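Local coordinates for protein zinc chaperone AztD (Citrobacter koseri, PDB 6CMK) that acts as a periplasmic zinc chaperone, binding zinc ions and handing one directly to the solute-binding protein AztC of the AztABCD zinc transport system, at residues Ala86-Thr91 with Glu118-Lys123; Ser143-Gly148 with Lys157-Val162. All coordinates share one frame; numbering follows the deposited sequence.

Interaction 1: Ala86-Thr91 with Glu118-Lys123; sequences AGVVST and ELTGKK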
loop_
_atom_site.group_PDB
_atom_site.type_symbol
_atom_site.label_atom_id
_atom_site.label_comp_id
_atom_site.label_asym_id
_atom_site.label_seq_id
_atom_site.Cartn_x
_atom_site.Cartn_y
_atom_site.Cartn_z
ATOM N N ALA B 86 -15.194 -30.864 -4.537
ATOM C CA ALA B 86 -16.420 -30.481 -5.217
ATOM C C ALA B 86 -16.185 -29.946 -6.622
ATOM O O ALA B 86 -17.158 -29.716 -7.344
ATOM C CB ALA B 86 -17.166 -29.430 -4.389
ATOM N N GLY B 87 -14.929 -29.739 -7.019
ATOM C CA GLY B 87 -14.625 -29.285 -8.364
ATOM C C GLY B 87 -14.949 -27.832 -8.636
ATOM O O GLY B 87 -15.242 -27.474 -9.782
ATOM N N VAL B 88 -14.893 -26.974 -7.621
ATOM C CA VAL B 88 -15.342 -25.598 -7.788
ATOM C C VAL B 88 -14.552 -24.696 -6.859
ATOM O O VAL B 88 -14.099 -25.115 -5.792
ATOM C CB VAL B 88 -16.858 -25.467 -7.510
ATOM C CG1 VAL B 88 -17.156 -25.764 -6.045
ATOM C CG2 VAL B 88 -17.370 -24.092 -7.908
ATOM N N VAL B 89 -14.404 -23.444 -7.272
ATOM C CA VAL B 89 -13.905 -22.377 -6.413
ATOM C C VAL B 89 -14.995 -21.317 -6.369
ATOM O O VAL B 89 -15.445 -20.842 -7.419
ATOM C CB VAL B 89 -12.579 -21.791 -6.925
ATOM C CG1 VAL B 89 -12.034 -20.758 -5.946
ATOM C CG2 VAL B 89 -11.564 -22.900 -7.172
ATOM N N SER B 90 -15.446 -20.981 -5.165
ATOM C CA SER B 90 -16.445 -19.945 -4.960
ATOM C C SER B 90 -15.747 -18.658 -4.568
ATOM O O SER B 90 -14.610 -18.667 -4.094
ATOM C CB SER B 90 -17.446 -20.329 -3.868
ATOM O OG SER B 90 -18.156 -21.499 -4.207
ATOM N N THR B 91 -16.448 -17.547 -4.763
ATOM C CA THR B 91 -15.869 -16.230 -4.549
ATOM C C THR B 91 -16.800 -15.396 -3.689
ATOM O O THR B 91 -18.007 -15.336 -3.939
ATOM C CB THR B 91 -15.606 -15.547 -5.884
ATOM O OG1 THR B 91 -16.844 -15.143 -6.471
ATOM C CG2 THR B 91 -14.920 -16.521 -6.807
ATOM N N GLU B 118 -17.829 -18.362 -10.210
ATOM C CA GLU B 118 -17.341 -19.675 -9.819
ATOM C C GLU B 118 -16.322 -20.129 -10.850
ATOM O O GLU B 118 -16.499 -19.900 -12.049
ATOM C CB GLU B 118 -18.456 -20.713 -9.745
ATOM C CG GLU B 118 -19.476 -20.504 -8.653
ATOM C CD GLU B 118 -20.453 -21.665 -8.581
ATOM O OE1 GLU B 118 -20.462 -22.489 -9.519
ATOM O OE2 GLU B 118 -21.201 -21.758 -7.588
ATOM N N LEU B 119 -15.264 -20.774 -10.379
ATOM C CA LEU B 119 -14.294 -21.437 -11.237
ATOM C C LEU B 119 -14.487 -22.936 -11.086
ATOM O O LEU B 119 -14.435 -23.454 -9.968
ATOM C CB LEU B 119 -12.863 -21.060 -10.854
ATOM C CG LEU B 119 -12.594 -19.572 -10.642
ATOM C CD1 LEU B 119 -11.162 -19.361 -10.186
ATOM C CD2 LEU B 119 -12.885 -18.813 -11.927
ATOM N N THR B 120 -14.683 -23.632 -12.201
ATOM C CA THR B 120 -14.948 -25.061 -12.153
ATOM C C THR B 120 -13.886 -25.843 -12.905
ATOM O O THR B 120 -13.355 -25.390 -13.926
ATOM C CB THR B 120 -16.329 -25.389 -12.717
ATOM O OG1 THR B 120 -16.379 -25.025 -14.101
ATOM C CG2 THR B 120 -17.391 -24.626 -11.949
ATOM N N GLY B 121 -13.564 -27.000 -12.356
ATOM C CA GLY B 121 -12.617 -27.915 -12.954
ATOM C C GLY B 121 -12.282 -28.983 -11.946
ATOM O O GLY B 121 -12.606 -28.881 -10.757
ATOM N N LYS B 122 -11.620 -30.023 -12.434
ATOM C CA LYS B 122 -11.323 -31.172 -11.591
ATOM C C LYS B 122 -10.220 -30.850 -10.590
ATOM O O LYS B 122 -9.120 -30.439 -10.970
ATOM C CB LYS B 122 -10.932 -32.363 -12.463
ATOM C CG LYS B 122 -12.123 -32.940 -13.228
ATOM C CD LYS B 122 -11.719 -33.817 -14.415
ATOM C CE LYS B 122 -11.748 -33.040 -15.734
ATOM N NZ LYS B 122 -12.068 -33.885 -16.921
ATOM N N LYS B 123 -10.528 -31.039 -9.301
ATOM C CA LYS B 123 -9.588 -30.919 -8.186
ATOM C C LYS B 123 -8.877 -29.567 -8.137
ATOM O O LYS B 123 -7.644 -29.504 -8.259
ATOM C CB LYS B 123 -8.549 -32.047 -8.248
ATOM C CG LYS B 123 -9.080 -33.389 -7.755
ATOM C CD LYS B 123 -8.036 -34.495 -7.859
ATOM C CE LYS B 123 -8.290 -35.404 -9.053
ATOM N NZ LYS B 123 -9.579 -36.145 -8.939
HETATM O O HOH W 1 -20.339 -20.407 -5.471
#
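Val-88 and Val-89 pair antiparallel with Thr-120 and Leu-119, the axes of the short strands 88-91 and 118-120 approaching to 4.5 Å at 171°. The pairing lies in one blade of the beta propeller, between strands 88-100 and 113-120. Val-89 and Leu-119 form the hydrogen-bonded pair. Val-89 N gives a short bond to Leu-119 O (2.7 Å), and Leu-119 N returns one to Val-89 O. Beyond this pair, Gly-121 N bonds to Gly-87 O from above the carbonyl plane, 45° out of it. Gly-87 has positive phi (74°), and with Val-88 it faces Gln-83 in a G1 beta bulge.

On one face, Val-89 CB meets Leu-119 CB at 4.0 Å. Gln-136 of strand 133-138 touches both side chains, so this face packs against the next blade. Val-88, Ser-90, Glu-118 and Thr-120 line the other face. Val-88 CG2 stands anti to the backbone N. It touches Thr-120 CG2 and, two residues earlier on the same strand, the carboxylate of Glu-118, with Val-88 CG2 3.8 Å from Glu-118 OE1. The Glu-118 chain is extended beyond CG and crosses the valine obliquely. Ser-90 OG also bonds to Gln-83 NE2. One water joins this hydroxyl to the glutamate: it lies 2.7 Å from Ser-90 OG and donates to Glu-118 OE2.

Interaction 2: Ser143-Gly148 with Lys157-Val162; sequences SAQILG and KNITKV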
loop_
_atom_site.group_PDB
_atom_site.type_symbol
_atom_site.label_atom_id
_atom_site.label_comp_id
_atom_site.label_asym_id
_atom_site.label_seq_id
_atom_site.Cartn_x
_atom_site.Cartn_y
_atom_site.Cartn_z
ATOM N N SER B 143 -5.056 -27.308 -17.839
ATOM C CA SER B 143 -4.948 -25.856 -17.888
ATOM C C SER B 143 -5.169 -25.266 -16.502
ATOM O O SER B 143 -5.884 -25.833 -15.667
ATOM C CB SER B 143 -5.976 -25.242 -18.856
ATOM O OG SER B 143 -5.742 -25.660 -20.188
ATOM N N ALA B 144 -4.542 -24.118 -16.267
ATOM C CA ALA B 144 -4.858 -23.255 -15.139
ATOM C C ALA B 144 -5.720 -22.098 -15.622
ATOM O O ALA B 144 -5.760 -21.790 -16.811
ATOM C CB ALA B 144 -3.582 -22.726 -14.478
ATOM N N GLN B 145 -6.420 -21.457 -14.687
ATOM C CA GLN B 145 -7.361 -20.396 -15.027
ATOM C C GLN B 145 -6.848 -19.074 -14.480
ATOM O O GLN B 145 -6.588 -18.954 -13.282
ATOM C CB GLN B 145 -8.751 -20.711 -14.491
ATOM C CG GLN B 145 -9.335 -21.954 -15.141
ATOM C CD GLN B 145 -10.736 -22.279 -14.671
ATOM O OE1 GLN B 145 -11.475 -21.413 -14.207
ATOM N NE2 GLN B 145 -11.108 -23.538 -14.799
ATOM N N ILE B 146 -6.678 -18.097 -15.364
ATOM C CA ILE B 146 -6.174 -16.778 -14.995
ATOM C C ILE B 146 -7.294 -15.764 -15.189
ATOM O O ILE B 146 -8.008 -15.789 -16.196
ATOM C CB ILE B 146 -4.919 -16.405 -15.814
ATOM C CG1 ILE B 146 -3.691 -17.165 -15.295
ATOM C CG2 ILE B 146 -4.601 -14.919 -15.705
ATOM C CD1 ILE B 146 -3.634 -18.618 -15.691
ATOM N N LEU B 147 -7.440 -14.864 -14.222
ATOM C CA LEU B 147 -8.498 -13.868 -14.257
ATOM C C LEU B 147 -8.054 -12.681 -13.416
ATOM O O LEU B 147 -6.904 -12.607 -12.976
ATOM C CB LEU B 147 -9.820 -14.453 -13.772
ATOM C CG LEU B 147 -9.822 -15.109 -12.395
ATOM C CD1 LEU B 147 -11.203 -14.967 -11.823
ATOM C CD2 LEU B 147 -9.424 -16.584 -12.469
ATOM N N GLY B 148 -8.966 -11.731 -13.229
ATOM C CA GLY B 148 -8.650 -10.509 -12.518
ATOM C C GLY B 148 -9.723 -10.144 -11.515
ATOM O O GLY B 148 -10.908 -10.351 -11.747
ATOM N N LYS B 157 -17.032 -12.723 -15.451
ATOM C CA LYS B 157 -16.155 -13.890 -15.487
ATOM C C LYS B 157 -15.422 -13.859 -16.823
ATOM O O LYS B 157 -15.986 -14.224 -17.859
ATOM C CB LYS B 157 -16.939 -15.188 -15.321
ATOM C CG LYS B 157 -16.035 -16.411 -15.339
ATOM C CD LYS B 157 -16.791 -17.692 -15.095
ATOM C CE LYS B 157 -15.848 -18.874 -15.100
ATOM N NZ LYS B 157 -16.565 -20.138 -14.808
ATOM N N ASN B 158 -14.157 -13.443 -16.786
ATOM C CA ASN B 158 -13.321 -13.253 -17.971
ATOM C C ASN B 158 -12.046 -14.071 -17.759
ATOM O O ASN B 158 -11.066 -13.573 -17.204
ATOM C CB ASN B 158 -13.019 -11.769 -18.165
ATOM C CG ASN B 158 -14.274 -10.915 -18.178
ATOM O OD1 ASN B 158 -15.379 -11.417 -18.386
ATOM N ND2 ASN B 158 -14.109 -9.619 -17.954
ATOM N N ILE B 159 -12.059 -15.319 -18.212
ATOM C CA ILE B 159 -11.032 -16.306 -17.898
ATOM C C ILE B 159 -10.095 -16.481 -19.082
ATOM O O ILE B 159 -10.531 -16.509 -20.242
ATOM C CB ILE B 159 -11.666 -17.668 -17.540
ATOM C CG1 ILE B 159 -12.718 -17.506 -16.445
ATOM C CG2 ILE B 159 -10.585 -18.674 -17.128
ATOM C CD1 ILE B 159 -12.174 -17.006 -15.157
ATOM N N THR B 160 -8.814 -16.670 -18.783
ATOM C CA THR B 160 -7.846 -17.194 -19.735
ATOM C C THR B 160 -7.367 -18.550 -19.232
ATOM O O THR B 160 -6.879 -18.664 -18.106
ATOM C CB THR B 160 -6.673 -16.234 -19.928
ATOM O OG1 THR B 160 -7.159 -14.992 -20.456
ATOM C CG2 THR B 160 -5.660 -16.817 -20.902
ATOM N N LYS B 161 -7.535 -19.579 -20.053
ATOM C CA LYS B 161 -7.014 -20.896 -19.730
ATOM C C LYS B 161 -5.616 -21.039 -20.313
ATOM O O LYS B 161 -5.410 -20.849 -21.515
ATOM C CB LYS B 161 -7.946 -21.996 -20.248
ATOM C CG LYS B 161 -9.145 -22.197 -19.329
ATOM C CD LYS B 161 -10.004 -23.391 -19.704
ATOM C CE LYS B 161 -11.202 -23.495 -18.766
ATOM N NZ LYS B 161 -11.980 -24.750 -18.935
ATOM N N VAL B 162 -4.660 -21.364 -19.456
ATOM C CA VAL B 162 -3.260 -21.477 -19.842
ATOM C C VAL B 162 -2.872 -22.941 -19.719
ATOM O O VAL B 162 -2.984 -23.531 -18.640
ATOM C CB VAL B 162 -2.363 -20.584 -18.973
ATOM C CG1 VAL B 162 -0.885 -20.837 -19.288
ATOM C CG2 VAL B 162 -2.733 -19.117 -19.177
HETATM O O HOH W 2 -14.180 -21.945 -14.540
HETATM O O HOH W 3 -8.307 -13.251 -18.229
HETATM O O HOH W 4 -10.976 -11.579 -15.202
#
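Gln-145 and Lys-161 face each other as a non-hydrogen-bonded antiparallel pair, with a hydrogen-bonded pair on either side: Ala-144 with Val-162 and Ile-146 with Thr-160. Two backbone bonds close each of these pairs. They join the last two strands of a four-stranded propeller blade, 143-148 and 160-163.

Gln-145 carries much of the contact. Its CB lies 3.8 Å from Ile-159 CG2. CG sits beside the backbone N, anti to the carbonyl carbon (chi1 -64°), and touches both Ile-159 CG2 and Lys-161 CG. The chain then runs extended, side by side with Lys-161 and pointing the same way. At the tip, NE2 lies 4.0 Å from Lys-161 CE and donates its hydrogen bond to Thr-120 O. Gln-145 OE1 accepts from a water 2.8 Å away. That water accepts in turn from Lys-157 NZ. The amide is therefore held through both its nitrogen and its oxygen.

Leu-147 and Ile-159 also lie side by side. Ile-159 CD1 reaches Leu-147 CB at 3.7 Å and both leucine methyls. Among the residues of the opposite face, Ile-146 CD1 meets Val-162 CG2 at 3.6 Å.

The last paired residue is Thr-160; next to it, waters bridge the two segments. One donates to Ile-146 O in a long bond of 3.3 Å. The same water donates to Asn-158 O and lies 3.1 Å from Thr-160 OG1. Another accepts from Gly-148 N, the N-cap residue of helix 149-153, and donates to Asn-158 O. Asn-158 O thus receives two water bonds. Direct backbone bonds set the register of the paired strands, while the carbonyl of Asn-158 is tied to 143-148 through water instead.

Overall arrangement
From the N terminus, the chain passes five strands, 32-42 to 78-83, before it runs through strand 88-100 and returns along 113-120, so interaction 1 closes a loop of 26 residues, rich in strand. It then passes through strands 124-130 and 133-138 to 143-148. Interaction 2 closes a shorter loop of eight residues that contains helix 149-153. The two contacts are in series, neither nested nor crossed. They belong to successive sheets of the propeller. The centres of interaction 1 and interaction 2 are 12 Å apart. The sheets meet directly: Lys-157 NZ lies 2.8 Å from Glu-118 O in a probable hydrogen bond, and Leu-119 CD2 packs on Ile-159 CD1.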